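Local coordinates for minor structural protein 5 (Lactococcus phage Tuc2009, PDB 5E7T) that is a minor structural protein of a lactococcal phage, its BppA-type domain probably serving carbohydrate binding at the host surface, at residues E40-K48 and N66-S74. Sequence-based numbering, arbitrary orientation.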
# COMPACT_ATOMS: atom_id res chain seq x y z
N GLU B 40 13.28 43.24 13.15
CA GLU B 40 12.08 42.44 13.43
C GLU B 40 11.57 42.73 14.86
O GLU B 40 12.24 43.40 15.64
CB GLU B 40 12.37 40.93 13.30
CG GLU B 40 12.73 40.42 11.91
CD GLU B 40 11.63 40.42 10.87
OE1 GLU B 40 10.44 40.51 11.24
OE2 GLU B 40 11.97 40.31 9.67
N GLY B 41 10.40 42.20 15.20
CA GLY B 41 9.82 42.36 16.53
C GLY B 41 9.55 43.80 16.87
O GLY B 41 8.89 44.49 16.10
N PHE B 42 10.10 44.26 18.00
CA PHE B 42 9.96 45.66 18.43
C PHE B 42 10.51 46.62 17.38
O PHE B 42 9.91 47.66 17.12
CB PHE B 42 10.68 45.88 19.78
CG PHE B 42 10.39 47.19 20.49
CD1 PHE B 42 11.14 48.33 20.21
CD2 PHE B 42 9.41 47.27 21.47
CE1 PHE B 42 10.88 49.53 20.87
CE2 PHE B 42 9.16 48.47 22.14
CZ PHE B 42 9.90 49.59 21.83
N PHE B 43 11.64 46.24 16.73
CA PHE B 43 12.31 47.10 15.77
C PHE B 43 11.88 46.89 14.33
O PHE B 43 12.48 47.45 13.41
CB PHE B 43 13.83 46.98 15.92
CG PHE B 43 14.29 47.37 17.31
CD1 PHE B 43 14.43 48.71 17.67
CD2 PHE B 43 14.54 46.40 18.28
CE1 PHE B 43 14.86 49.07 18.95
CE2 PHE B 43 14.96 46.77 19.57
CZ PHE B 43 15.12 48.10 19.89
N LYS B 44 10.78 46.15 14.14
CA LYS B 44 10.26 45.87 12.80
C LYS B 44 10.09 47.12 11.93
O LYS B 44 10.43 47.06 10.76
CB LYS B 44 8.96 45.05 12.87
CG LYS B 44 8.33 44.72 11.53
CD LYS B 44 8.96 43.52 10.84
CE LYS B 44 8.51 43.36 9.41
NZ LYS B 44 9.17 42.20 8.76
N ASN B 45 9.60 48.25 12.49
CA ASN B 45 9.34 49.46 11.71
C ASN B 45 10.26 50.64 12.03
O ASN B 45 9.93 51.79 11.72
CB ASN B 45 7.87 49.84 11.79
CG ASN B 45 6.97 48.76 11.26
OD1 ASN B 45 6.27 48.06 12.00
ND2 ASN B 45 7.01 48.55 9.96
N PHE B 46 11.46 50.35 12.55
CA PHE B 46 12.51 51.35 12.74
C PHE B 46 13.22 51.47 11.37
O PHE B 46 13.01 50.61 10.51
CB PHE B 46 13.48 50.91 13.85
CG PHE B 46 13.02 51.31 15.24
CD1 PHE B 46 11.89 50.74 15.82
CD2 PHE B 46 13.74 52.24 15.97
CE1 PHE B 46 11.48 51.11 17.09
CE2 PHE B 46 13.32 52.61 17.25
CZ PHE B 46 12.19 52.05 17.79
N ASP B 47 13.99 52.54 11.11
CA ASP B 47 14.64 52.67 9.81
C ASP B 47 15.75 51.62 9.64
O ASP B 47 15.90 51.06 8.55
CB ASP B 47 15.12 54.10 9.56
CG ASP B 47 14.07 55.20 9.62
OD1 ASP B 47 12.87 54.90 9.35
OD2 ASP B 47 14.46 56.37 9.89
N LYS B 48 16.47 51.29 10.75
CA LYS B 48 17.54 50.27 10.79
C LYS B 48 17.85 49.80 12.21
O LYS B 48 17.43 50.42 13.18
CB LYS B 48 18.84 50.78 10.12
CG LYS B 48 19.60 51.86 10.89
CD LYS B 48 20.95 52.18 10.27
CE LYS B 48 21.52 53.45 10.85
NZ LYS B 48 22.55 54.05 9.95
N ASN B 66 3.62 57.92 13.48
CA ASN B 66 3.82 56.75 14.32
C ASN B 66 4.52 55.60 13.58
O ASN B 66 4.60 55.62 12.34
CB ASN B 66 2.53 56.30 14.99
CG ASN B 66 1.50 55.68 14.10
OD1 ASN B 66 1.63 54.52 13.68
ND2 ASN B 66 0.41 56.39 13.89
N LYS B 67 5.08 54.66 14.34
CA LYS B 67 5.73 53.44 13.84
C LYS B 67 5.12 52.33 14.69
O LYS B 67 5.06 52.47 15.91
CB LYS B 67 7.28 53.48 13.98
CG LYS B 67 7.98 54.66 13.27
CD LYS B 67 7.89 54.64 11.74
CE LYS B 67 7.98 56.02 11.13
NZ LYS B 67 9.04 56.10 10.09
N ASP B 68 4.57 51.29 14.06
CA ASP B 68 3.93 50.19 14.79
C ASP B 68 4.93 49.35 15.57
O ASP B 68 5.92 48.85 14.98
CB ASP B 68 3.07 49.33 13.84
CG ASP B 68 2.31 48.18 14.48
OD1 ASP B 68 1.98 48.28 15.68
OD2 ASP B 68 2.03 47.19 13.76
N LEU B 69 4.69 49.22 16.90
CA LEU B 69 5.50 48.43 17.83
C LEU B 69 4.80 47.12 18.18
O LEU B 69 5.31 46.34 18.98
CB LEU B 69 5.78 49.19 19.13
CG LEU B 69 6.40 50.60 19.11
CD1 LEU B 69 6.57 51.09 20.51
CD2 LEU B 69 7.77 50.60 18.43
N GLY B 70 3.64 46.89 17.57
CA GLY B 70 2.79 45.73 17.84
C GLY B 70 3.48 44.38 17.80
O GLY B 70 3.13 43.49 18.59
N GLU B 71 4.46 44.22 16.91
CA GLU B 71 5.16 42.97 16.71
C GLU B 71 6.23 42.72 17.77
O GLU B 71 6.90 41.68 17.75
CB GLU B 71 5.73 42.90 15.30
CG GLU B 71 4.76 42.33 14.28
CD GLU B 71 5.43 41.92 12.98
OE1 GLU B 71 5.04 42.46 11.91
OE2 GLU B 71 6.37 41.08 13.02
N GLY B 72 6.38 43.68 18.67
CA GLY B 72 7.36 43.61 19.74
C GLY B 72 6.78 43.36 21.11
O GLY B 72 7.51 43.44 22.09
N PHE B 73 5.48 43.06 21.20
CA PHE B 73 4.82 42.75 22.47
C PHE B 73 4.43 41.28 22.48
O PHE B 73 3.66 40.85 21.64
CB PHE B 73 3.65 43.70 22.77
CG PHE B 73 4.07 45.08 23.23
CD1 PHE B 73 4.35 46.08 22.31
CD2 PHE B 73 4.15 45.38 24.58
CE1 PHE B 73 4.71 47.36 22.74
CE2 PHE B 73 4.50 46.67 25.01
CZ PHE B 73 4.81 47.64 24.08
N SER B 74 5.08 40.50 23.38
CA SER B 74 4.92 39.06 23.55
C SER B 74 3.46 38.63 23.52
O SER B 74 3.10 37.68 22.80
CB SER B 74 5.52 38.63 24.88
OG SER B 74 6.48 37.61 24.69
O HOH W 1 8.62 48.88 15.11
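Leu-69 lays its CD2 methyl over one face of the Phe-42 ring, a CH-pi contact 4.2 Å from CD2 to the ring centroid and displaced toward the rim. The other methyl, CD1, meets CZ of Phe-42, and CD2 also reaches the edge of the Phe-46 ring at CE1, 4.0 Å away, so one leucine touches two aromatic rings. With CG of Phe-42 anti to the backbone N (chi1 -169°), its ring runs alongside Leu-69, pointing the same way.

The CA atoms approach most nearly at Phe-42 and Gly-72, 3.6 Å apart, where the two meet backbone to backbone with no side chain of Gly-72 between them; CA of Gly-41 lies beside Glu-71 O. A water joins the two segments: it donates to Phe-42 O and to Asp-68 O (2.7 Å each) and accepts from Asn-45 N.

Charged chains line the outer side. Lys-44 bends at chi2 (81°) and bridges Glu-40 within its own segment, NZ to OE1 3.3 Å, while its CG and CD pass the Glu-71 carboxylate. The aliphatic part of Lys-67 packs on Asn-45 O, with CD at 3.5 Å; its NZ stays beyond salt-bridge distance of Asp-47, whose OD2 accepts from Thr-57 N.

The contact ties the loop leading into strand 48-50 to the end of strand 63-68, outermost strands, within this chain, of two antiparallel sheets. Phe-42 and Phe-46 lie between these sheets, touching Met-110 of one and Pro-180 and Val-177 of the other, consistent with the beta-sandwich of a galactose-binding-like domain.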